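Local structure of periplasmic divalent cation tolerance protein (Thermotoga maritima, 1VHF) at residues A[92-95]-A[96-99]; A[19-22]-A[23-27]. The protein is probably involved in resistance toward heavy metals and probably binds copper, as a homotrimeric member of the CutA family. One frame throughout, in Å; residues are numbered along the deposited sequence.

In the fold
Both contacts are local, each joining successive turns of its own helix, and neither closes a long loop. From the N terminus, strand 3-10 leads into helix 13-25, whose C-terminal turns hold contact 2 (19-22 with 23-27) just before the chain moves on to strand 31-43. After strand 46-60, helix 64-74 and strand 82-86, the C-terminal helix 92-101 holds contact 1 (92-95 with 96-99). The two follow in series, neither nested nor crossed, with centres about 19 Å apart and nearest atoms about 7 Å apart. Contact 2 faces helix 64-74, whereas contact 1 leans on Leu3 and Cys31, at the starts of two sheet strands.

Contact 1. Residues A[92-95]-A[96-99]; sequences TEYM and NWLR
Tyr94 and Trp97 both send CG anti to the backbone N (chi1 -175° and 172°), and the two side chains lie alongside each other, pointing the same way. Leu98 has CG beside its own N instead, which brings CG and CD1 to the CD2/CE2 part of the Tyr94 ring. The aromatic planes are inclined by only 26°, yet they are slid so far that the ring centroids stand 5.4 Å apart with scarcely any overlap; the touch is Tyr94 CE1 to Trp97 CE3, 3.7 Å. Over one face of the phenol sits Leu98, its CG 4.1 Å from the centroid of the Tyr94 ring in a CH-pi contact. Leu98 CD1 touches the ring rim, 3.5 Å from Tyr94 CE2. Trp97 and Leu98 meet the tyrosine from the same side of its plane, the tryptophan at CE1 and the leucine nearer CE2, as i to i+3 and i to i+4 side-chain packing along the C-terminal helix.

On another side of the helix, the selenomethionine chain of Met95 is bent at its second and third torsions, and its CE meets Leu98 CB at 4.0 Å. Arg99 crosses it at about a right angle: the arginine chain bends at its third torsion and folds back toward the N terminus, bringing NH2 to within 3.3 Å of Met95 CG. Beneath run four regular i to i+4 backbone hydrogen bonds, from Asn96 N to Thr92 O through to Arg99 N to Met95 O, the last 3.0 Å long.

Tyr94 OH makes a weak hydrogen bond to Lys58 NZ of strand 46-60. Tyr94 and Trp97 rest on Cys31 of strand 31-43, while Met95 and Leu98 pack on Leu3 of strand 3-10, so this C-terminal helix lies across the ends of the sheet strands.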
loop_
_atom_site.group_PDB
_atom_site.type_symbol
_atom_site.label_atom_id
_atom_site.label_comp_id
_atom_site.label_asym_id
_atom_site.label_seq_id
_atom_site.Cartn_x
_atom_site.Cartn_y
_atom_site.Cartn_z
ATOM N N THR A 92 12.628 7.495 -16.685
ATOM C CA THR A 92 13.049 8.768 -16.105
ATOM C C THR A 92 11.932 9.764 -15.908
ATOM O O THR A 92 11.826 10.305 -14.785
ATOM C CB THR A 92 14.146 9.413 -16.989
ATOM O OG1 THR A 92 15.263 8.499 -16.960
ATOM C CG2 THR A 92 14.599 10.745 -16.415
ATOM N N GLU A 93 11.121 10.001 -16.915
ATOM C CA GLU A 93 10.048 11.002 -16.825
ATOM C C GLU A 93 9.042 10.636 -15.746
ATOM O O GLU A 93 8.465 11.485 -15.053
ATOM C CB GLU A 93 9.355 11.156 -18.173
ATOM C CG GLU A 93 10.220 11.807 -19.257
ATOM C CD GLU A 93 10.875 10.777 -20.147
ATOM O OE1 GLU A 93 11.383 9.737 -19.661
ATOM O OE2 GLU A 93 10.918 10.992 -21.387
ATOM N N TYR A 94 8.804 9.329 -15.565
ATOM C CA TYR A 94 7.858 8.917 -14.523
ATOM C C TYR A 94 8.486 9.091 -13.153
ATOM O O TYR A 94 7.798 9.486 -12.206
ATOM C CB TYR A 94 7.459 7.439 -14.775
ATOM C CG TYR A 94 6.377 6.955 -13.817
ATOM C CD1 TYR A 94 5.093 7.456 -13.967
ATOM C CD2 TYR A 94 6.609 6.004 -12.853
ATOM C CE1 TYR A 94 4.063 7.076 -13.127
ATOM C CE2 TYR A 94 5.583 5.615 -11.988
ATOM C CZ TYR A 94 4.334 6.144 -12.149
ATOM O OH TYR A 94 3.278 5.752 -11.331
HETATM N N MSE A 95 9.780 8.802 -13.031
HETATM C CA MSE A 95 10.472 8.958 -11.761
HETATM C C MSE A 95 10.442 10.458 -11.373
HETATM O O MSE A 95 10.275 10.732 -10.197
HETATM C CB MSE A 95 11.923 8.527 -11.814
HETATM C CG MSE A 95 12.665 8.580 -10.481
HETATM SE SE MSE A 95 12.072 7.233 -9.236
HETATM C CE MSE A 95 11.311 8.362 -7.895
ATOM N N ASN A 96 10.573 11.322 -12.383
ATOM C CA ASN A 96 10.530 12.766 -12.021
ATOM C C ASN A 96 9.146 13.161 -11.542
ATOM O O ASN A 96 8.986 13.935 -10.592
ATOM C CB ASN A 96 10.876 13.600 -13.250
ATOM C CG ASN A 96 12.311 13.459 -13.717
ATOM O OD1 ASN A 96 13.206 13.137 -12.939
ATOM N ND2 ASN A 96 12.534 13.726 -14.995
ATOM N N TRP A 97 8.101 12.643 -12.186
ATOM C CA TRP A 97 6.732 12.942 -11.777
ATOM C C TRP A 97 6.501 12.408 -10.352
ATOM O O TRP A 97 5.918 13.094 -9.509
ATOM C CB TRP A 97 5.751 12.303 -12.754
ATOM C CG TRP A 97 4.324 12.404 -12.295
ATOM C CD1 TRP A 97 3.515 13.501 -12.381
ATOM C CD2 TRP A 97 3.592 11.429 -11.544
ATOM N NE1 TRP A 97 2.290 13.248 -11.802
ATOM C CE2 TRP A 97 2.316 11.966 -11.297
ATOM C CE3 TRP A 97 3.882 10.126 -11.108
ATOM C CZ2 TRP A 97 1.300 11.306 -10.602
ATOM C CZ3 TRP A 97 2.845 9.433 -10.483
ATOM C CH2 TRP A 97 1.622 10.038 -10.179
ATOM N N LEU A 98 6.990 11.204 -10.075
ATOM C CA LEU A 98 6.819 10.613 -8.743
ATOM C C LEU A 98 7.479 11.467 -7.661
ATOM O O LEU A 98 6.897 11.777 -6.620
ATOM C CB LEU A 98 7.482 9.220 -8.725
ATOM C CG LEU A 98 6.774 8.060 -9.414
ATOM C CD1 LEU A 98 7.697 6.828 -9.435
ATOM C CD2 LEU A 98 5.459 7.679 -8.767
ATOM N N ARG A 99 8.734 11.821 -7.913
ATOM C CA ARG A 99 9.522 12.627 -6.978
ATOM C C ARG A 99 8.878 13.986 -6.765
ATOM O O ARG A 99 8.796 14.444 -5.619
ATOM C CB ARG A 99 10.933 12.753 -7.530
ATOM C CG ARG A 99 11.924 13.565 -6.719
ATOM C CD ARG A 99 13.229 13.659 -7.529
ATOM N NE ARG A 99 13.818 12.331 -7.675
ATOM C CZ ARG A 99 14.223 11.800 -8.823
ATOM N NH1 ARG A 99 14.098 12.473 -9.956
ATOM N NH2 ARG A 99 14.760 10.580 -8.810
#

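Contact 2. Residues A[19-22]-A[23-27]; sequences IGRK and LLEKR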
loop_
_atom_site.group_PDB
_atom_site.type_symbol
_atom_site.label_atom_id
_atom_site.label_comp_id
_atom_site.label_asym_id
_atom_site.label_seq_id
_atom_site.Cartn_x
_atom_site.Cartn_y
_atom_site.Cartn_z
ATOM N N ILE A 19 -8.158 4.707 2.246
ATOM C CA ILE A 19 -6.787 4.860 2.777
ATOM C C ILE A 19 -5.881 5.405 1.697
ATOM O O ILE A 19 -5.055 6.296 1.940
ATOM C CB ILE A 19 -6.348 3.518 3.381
ATOM C CG1 ILE A 19 -7.145 3.348 4.696
ATOM C CG2 ILE A 19 -4.857 3.509 3.631
ATOM C CD1 ILE A 19 -6.958 1.973 5.311
ATOM N N GLY A 20 -6.034 4.908 0.465
ATOM C CA GLY A 20 -5.188 5.492 -0.614
ATOM C C GLY A 20 -5.482 6.978 -0.748
ATOM O O GLY A 20 -4.540 7.736 -0.950
ATOM N N ARG A 21 -6.767 7.374 -0.755
ATOM C CA ARG A 21 -7.047 8.824 -0.848
ATOM C C ARG A 21 -6.433 9.570 0.313
ATOM O O ARG A 21 -5.857 10.660 0.076
ATOM C CB ARG A 21 -8.581 8.994 -0.856
ATOM C CG ARG A 21 -8.963 10.478 -0.892
ATOM C CD ARG A 21 -10.464 10.665 -0.765
ATOM N NE ARG A 21 -10.935 11.872 -1.396
ATOM C CZ ARG A 21 -10.865 12.240 -2.667
ATOM N NH1 ARG A 21 -10.306 11.483 -3.590
ATOM N NH2 ARG A 21 -11.381 13.412 -3.011
ATOM N N LYS A 22 -6.487 9.078 1.555
ATOM C CA LYS A 22 -5.902 9.777 2.692
ATOM C C LYS A 22 -4.400 9.919 2.542
ATOM O O LYS A 22 -3.816 10.959 2.891
ATOM C CB LYS A 22 -6.241 9.061 4.013
ATOM C CG LYS A 22 -7.679 9.409 4.438
ATOM C CD LYS A 22 -8.057 8.745 5.738
ATOM C CE LYS A 22 -9.566 8.921 6.018
ATOM N NZ LYS A 22 -9.905 10.368 6.118
ATOM N N LEU A 23 -3.736 8.875 2.045
ATOM C CA LEU A 23 -2.293 8.938 1.845
ATOM C C LEU A 23 -1.950 9.942 0.757
ATOM O O LEU A 23 -0.928 10.633 0.888
ATOM C CB LEU A 23 -1.731 7.542 1.526
ATOM C CG LEU A 23 -1.910 6.526 2.645
ATOM C CD1 LEU A 23 -1.551 5.124 2.172
ATOM C CD2 LEU A 23 -1.117 6.935 3.887
ATOM N N LEU A 24 -2.793 10.046 -0.287
ATOM C CA LEU A 24 -2.556 11.088 -1.300
ATOM C C LEU A 24 -2.811 12.487 -0.720
ATOM O O LEU A 24 -2.032 13.400 -1.025
ATOM C CB LEU A 24 -3.516 10.848 -2.475
ATOM C CG LEU A 24 -3.142 9.691 -3.423
ATOM C CD1 LEU A 24 -4.341 9.329 -4.277
ATOM C CD2 LEU A 24 -1.938 10.110 -4.270
ATOM N N GLU A 25 -3.800 12.630 0.152
ATOM C CA GLU A 25 -4.113 13.953 0.753
ATOM C C GLU A 25 -2.909 14.425 1.556
ATOM O O GLU A 25 -2.561 15.629 1.596
ATOM C CB GLU A 25 -5.321 13.773 1.677
ATOM C CG GLU A 25 -6.663 13.733 0.959
ATOM C CD GLU A 25 -7.805 13.258 1.831
ATOM O OE1 GLU A 25 -7.650 13.147 3.063
ATOM O OE2 GLU A 25 -8.913 12.979 1.292
ATOM N N LYS A 26 -2.233 13.503 2.222
ATOM C CA LYS A 26 -1.071 13.788 3.042
ATOM C C LYS A 26 0.204 13.884 2.250
ATOM O O LYS A 26 1.272 14.201 2.766
ATOM C CB LYS A 26 -0.941 12.752 4.169
ATOM C CG LYS A 26 -2.125 12.778 5.145
ATOM C CD LYS A 26 -2.119 11.540 6.032
ATOM C CE LYS A 26 -3.305 11.465 6.976
ATOM N NZ LYS A 26 -3.052 12.277 8.207
ATOM N N ARG A 27 0.155 13.624 0.935
ATOM C CA ARG A 27 1.269 13.675 0.006
ATOM C C ARG A 27 2.364 12.721 0.427
ATOM O O ARG A 27 3.562 12.917 0.163
ATOM C CB ARG A 27 1.749 15.119 -0.221
ATOM C CG ARG A 27 0.617 16.012 -0.763
ATOM C CD ARG A 27 1.204 17.302 -1.357
ATOM N NE ARG A 27 0.128 18.256 -1.670
ATOM C CZ ARG A 27 -0.670 18.218 -2.722
ATOM N NH1 ARG A 27 -0.568 17.287 -3.644
ATOM N NH2 ARG A 27 -1.619 19.156 -2.861
#
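Charge links Arg21 and Glu25 one turn apart. The arginine is extended from CG to NE and the glutamate chain crosses it, bringing Glu25 OE2 3.5 Å from Arg21 NE in a salt bridge. The oxygen stands well out of the guanidinium plane, and the two flat groups are turned 80° against each other, so the attraction is between charges, with no N-H aimed at the carboxylate. The same oxygen also lies 3.3 Å from Arg21 CG. Lys22 runs alongside Glu25, but its NZ stays 4.7 Å from Glu25 OE1.

The apolar contribution is small: Ile19 CG2 touches Leu23 CD1 at 4.0 Å, the two side chains pointing the same way.

Backbone hydrogen bonds from Leu23, Leu24, Glu25 and Lys26 back to Ile19, Gly20, Arg21 and Lys22 carry the helix to its end. There Arg27 takes a positive phi (59°) in a Schellman motif, one of whose two bonds back into the last turn runs from Arg27 N to Leu24 O, 2.9 Å.

Ile19 and Leu23 form the inward side, packing on Leu71, Leu74 and Leu67 of helix 64-74, and Leu24 reaches Ile29 in the loop that leads to strand 31-43.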